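Local atomic coordinates of interferon alpha/beta receptor 1 (Mus musculus, PDB entry 3WCY), a protein that pairs with IFNAR2 to form the cell-surface receptor for type I interferons, whose binding activates JAK-STAT signalling. Residues V11-D15 against T99-S103; D66-Y70 against N128-E133. All coordinates share one frame; numbering follows the deposited sequence.

Interaction 1. Residues V11-D15 against T99-S103; sequences VYIID and TAHMS
With CG trans to the backbone N (chi1 -172°), Y12 brings its ring to the H101 imidazole, whose CG is anti to the carbonyl carbon and beside its own backbone N. The two side chains cross at about a right angle. The ring planes lie 25° apart. They are slid so far that the rings barely overlap, with centroids 4.7 Å apart. Y12 CE1 and OH lie over one imidazole face, and CE1 comes to 3.4 Å from H101 CD2. The next residue of that strand meets the imidazole at its edge, where I13 O lies in the ring plane. That oxygen also accepts H101 N at 2.8 Å, in a nearly straight bond of 166°. Here the 12-14 strand runs parallel to the short, weakly bonded 100-101 strand, about where the first fibronectin type III region passes into the second. D15 N then bonds to H101 O at 3.0 Å. Past this bond the D15 carboxylate takes over from the backbone pairing. Its OD1 accepts S103 N through the syn lone pair, at 2.8 Å. S103 OG donates to D15 OD2 at 3.0 Å, from well above the carboxylate plane. I14 CD1 packs against H101 CB on the face that also carries the imidazole. On the other face I13 CG2 meets A100 CB at 4.1 Å. Outside the pair, S187 bonds to M102 O.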
# COMPACT_ATOMS: atom_id res chain seq x y z
N VAL A 11 33.51 8.28 -7.50
CA VAL A 11 32.44 9.28 -7.47
C VAL A 11 31.37 8.92 -6.42
O VAL A 11 30.78 7.83 -6.48
CB VAL A 11 31.85 9.58 -8.89
CG1 VAL A 11 31.32 8.31 -9.58
CG2 VAL A 11 30.78 10.67 -8.85
N TYR A 12 31.13 9.84 -5.46
CA TYR A 12 30.12 9.64 -4.42
C TYR A 12 28.82 10.30 -4.84
O TYR A 12 28.81 11.46 -5.25
CB TYR A 12 30.60 10.14 -3.05
CG TYR A 12 29.65 9.79 -1.91
CD1 TYR A 12 29.68 8.54 -1.31
CD2 TYR A 12 28.72 10.72 -1.44
CE1 TYR A 12 28.82 8.21 -0.27
CE2 TYR A 12 27.84 10.40 -0.41
CZ TYR A 12 27.89 9.14 0.18
OH TYR A 12 27.03 8.82 1.20
N ILE A 13 27.72 9.54 -4.75
CA ILE A 13 26.39 10.02 -5.10
C ILE A 13 25.45 9.88 -3.92
O ILE A 13 25.21 8.77 -3.42
CB ILE A 13 25.80 9.38 -6.40
CG1 ILE A 13 26.87 9.14 -7.49
CG2 ILE A 13 24.62 10.22 -6.93
CD1 ILE A 13 26.50 8.12 -8.53
N ILE A 14 24.93 11.01 -3.46
CA ILE A 14 23.95 11.10 -2.38
C ILE A 14 22.73 11.78 -3.00
O ILE A 14 22.73 13.01 -3.18
CB ILE A 14 24.53 11.75 -1.07
CG1 ILE A 14 23.50 11.82 0.07
CG2 ILE A 14 25.22 13.10 -1.31
CD1 ILE A 14 23.54 10.64 1.02
N ASP A 15 21.76 10.95 -3.45
CA ASP A 15 20.54 11.37 -4.15
C ASP A 15 20.98 11.99 -5.49
O ASP A 15 21.63 11.30 -6.27
CB ASP A 15 19.67 12.33 -3.30
CG ASP A 15 19.10 11.72 -2.04
OD1 ASP A 15 19.82 10.94 -1.38
OD2 ASP A 15 17.95 12.04 -1.70
N THR A 99 24.79 2.92 -7.42
CA THR A 99 25.79 3.55 -6.56
C THR A 99 25.26 4.70 -5.70
O THR A 99 25.97 5.15 -4.78
CB THR A 99 27.04 3.96 -7.37
OG1 THR A 99 26.64 4.72 -8.51
CG2 THR A 99 27.89 2.77 -7.79
N ALA A 100 24.04 5.19 -5.98
CA ALA A 100 23.43 6.31 -5.26
C ALA A 100 22.94 5.95 -3.86
O ALA A 100 22.26 4.94 -3.67
CB ALA A 100 22.29 6.91 -6.07
N HIS A 101 23.29 6.80 -2.88
CA HIS A 101 22.92 6.66 -1.47
C HIS A 101 21.65 7.46 -1.18
O HIS A 101 21.32 8.38 -1.93
CB HIS A 101 24.05 7.18 -0.57
CG HIS A 101 25.26 6.31 -0.54
ND1 HIS A 101 25.47 5.38 0.47
CD2 HIS A 101 26.30 6.25 -1.41
CE1 HIS A 101 26.62 4.80 0.19
NE2 HIS A 101 27.16 5.28 -0.93
N MET A 102 20.98 7.13 -0.08
CA MET A 102 19.76 7.79 0.36
C MET A 102 20.04 8.78 1.49
O MET A 102 20.50 8.37 2.57
CB MET A 102 18.74 6.76 0.84
CG MET A 102 17.88 6.22 -0.25
SD MET A 102 17.04 4.74 0.32
CE MET A 102 15.91 5.43 1.48
N SER A 103 19.75 10.08 1.26
CA SER A 103 19.92 11.13 2.27
C SER A 103 18.79 10.97 3.29
O SER A 103 17.75 10.42 2.92
CB SER A 103 19.89 12.51 1.63
OG SER A 103 18.60 12.81 1.12

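Interaction 2. Residues D66-Y70 against N128-E133; sequences DTNVY and NMWALE
Two irregular loops meet here and fasten the first two extracellular fibronectin type III regions of the receptor to each other, on a side that another protein chain borders. Y70 and E133 approach from opposite directions, with ring and carboxylate planes 54° apart. Y70 OH donates to E133 OE1 at 2.7 Å, on the syn lone pair of that oxygen, with OE2 equally near. E133 reaches the hydroxyl with a chain bent at chi2 (68°). L132 packs beside this bond, its CD1 3.9 Å from Y70 CE1. An Asx turn fixes the backbone before the ring: N68 OD1 accepts Y70 N at 2.9 Å, in the plane of the amide carbonyl. V69 points toward the other loop. Its CG1 lies 4.1 Å from CE of M129, whose chain folds back at chi2 and chi3. V69 CG2 also rests over the rim of the Y70 ring. At the far end N128 ND2 gives a weak bond to D66 OD1 at 3.1 Å. ND2 also lies close to D66 OD2, but at too poor an angle for a bond, so the grip is loose. D16 OD2 accepts the backbone N of both N128 and M129, and F97 meets the Y70 ring edge-to-face. A phenylalanine in place of Y70 would probably leave E133 OE1 without its hydroxyl donor across the contact and set the carboxylate freer to turn. The phenol donor would be expected to favour the ionised form of the buried E133 carboxylate.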
# COMPACT_ATOMS: atom_id res chain seq x y z
N ASP A 66 17.81 17.40 -16.54
CA ASP A 66 18.71 16.30 -16.13
C ASP A 66 18.53 15.00 -16.94
O ASP A 66 17.44 14.73 -17.44
CB ASP A 66 18.61 16.03 -14.62
CG ASP A 66 17.23 15.59 -14.17
OD1 ASP A 66 16.45 16.45 -13.71
OD2 ASP A 66 16.94 14.38 -14.29
N THR A 67 19.60 14.19 -17.02
CA THR A 67 19.64 12.92 -17.76
C THR A 67 18.99 11.73 -17.01
O THR A 67 18.72 11.83 -15.81
CB THR A 67 21.07 12.60 -18.24
OG1 THR A 67 22.00 12.90 -17.19
CG2 THR A 67 21.45 13.37 -19.51
N ASN A 68 18.74 10.62 -17.75
CA ASN A 68 18.12 9.39 -17.25
C ASN A 68 19.03 8.69 -16.25
O ASN A 68 20.17 8.36 -16.58
CB ASN A 68 17.74 8.47 -18.43
CG ASN A 68 16.83 7.30 -18.13
OD1 ASN A 68 16.95 6.59 -17.13
ND2 ASN A 68 15.96 6.99 -19.08
N VAL A 69 18.52 8.47 -15.04
CA VAL A 69 19.22 7.83 -13.91
C VAL A 69 19.33 6.30 -14.03
O VAL A 69 19.96 5.67 -13.17
CB VAL A 69 18.63 8.27 -12.54
CG1 VAL A 69 18.79 9.78 -12.30
CG2 VAL A 69 17.18 7.84 -12.38
N TYR A 70 18.69 5.69 -15.05
CA TYR A 70 18.67 4.23 -15.25
C TYR A 70 19.44 3.72 -16.46
O TYR A 70 19.52 2.50 -16.67
CB TYR A 70 17.23 3.71 -15.31
CG TYR A 70 16.38 4.02 -14.10
CD1 TYR A 70 15.44 5.04 -14.13
CD2 TYR A 70 16.46 3.24 -12.95
CE1 TYR A 70 14.62 5.30 -13.04
CE2 TYR A 70 15.66 3.50 -11.85
CZ TYR A 70 14.74 4.53 -11.89
OH TYR A 70 13.94 4.79 -10.82
N ASN A 128 15.27 13.56 -9.24
CA ASN A 128 15.06 12.50 -10.22
C ASN A 128 15.45 11.09 -9.78
O ASN A 128 14.82 10.13 -10.22
CB ASN A 128 15.65 12.85 -11.58
CG ASN A 128 14.58 12.99 -12.65
OD1 ASN A 128 13.86 12.04 -12.99
ND2 ASN A 128 14.41 14.20 -13.17
N MET A 129 16.48 10.97 -8.92
CA MET A 129 16.98 9.69 -8.41
C MET A 129 15.88 8.87 -7.72
O MET A 129 15.82 7.65 -7.92
CB MET A 129 18.16 9.92 -7.45
CG MET A 129 18.97 8.66 -7.15
SD MET A 129 19.75 7.91 -8.60
CE MET A 129 21.03 9.09 -8.95
N TRP A 130 15.01 9.52 -6.94
CA TRP A 130 13.94 8.84 -6.21
C TRP A 130 12.52 9.16 -6.70
O TRP A 130 11.55 8.58 -6.19
CB TRP A 130 14.12 9.04 -4.70
CG TRP A 130 15.54 8.82 -4.26
CD1 TRP A 130 16.44 9.78 -3.89
CD2 TRP A 130 16.26 7.57 -4.27
NE1 TRP A 130 17.66 9.20 -3.61
CE2 TRP A 130 17.58 7.85 -3.85
CE3 TRP A 130 15.91 6.25 -4.58
CZ2 TRP A 130 18.55 6.86 -3.73
CZ3 TRP A 130 16.88 5.26 -4.46
CH2 TRP A 130 18.18 5.57 -4.03
N ALA A 131 12.41 10.02 -7.73
CA ALA A 131 11.18 10.46 -8.39
C ALA A 131 10.25 9.31 -8.80
O ALA A 131 9.05 9.55 -8.99
CB ALA A 131 11.51 11.32 -9.59
N LEU A 132 10.80 8.08 -8.95
CA LEU A 132 10.04 6.88 -9.30
C LEU A 132 10.14 5.80 -8.23
O LEU A 132 9.57 4.72 -8.40
CB LEU A 132 10.48 6.33 -10.66
CG LEU A 132 10.36 7.26 -11.86
CD1 LEU A 132 10.93 6.58 -13.11
CD2 LEU A 132 8.91 7.72 -12.08
N GLU A 133 10.85 6.08 -7.12
CA GLU A 133 11.01 5.14 -6.00
C GLU A 133 10.16 5.50 -4.78
O GLU A 133 9.94 4.63 -3.93
CB GLU A 133 12.48 4.95 -5.63
CG GLU A 133 13.16 3.86 -6.43
CD GLU A 133 13.35 4.15 -7.91
OE1 GLU A 133 13.24 3.19 -8.71
OE2 GLU A 133 13.59 5.32 -8.27

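Overall arrangement
Interactions 1 and 2 lie side by side where the first two fibronectin type III regions meet, with centres 12 Å apart. Their segments alternate along the chain, and each contact sets a piece of the first region against a piece of the second or of the junction. W130 connects them directly. Its NE1 lies 3.3 Å from D15 CG, and its CZ2 is 3.6 Å from M102 CG. M129 adds a second touch, with CE 3.5 Å from D15 O. These meetings are packing. Together the two contacts fasten the regions to each other. Another protein chain touches interaction 2 but not interaction 1.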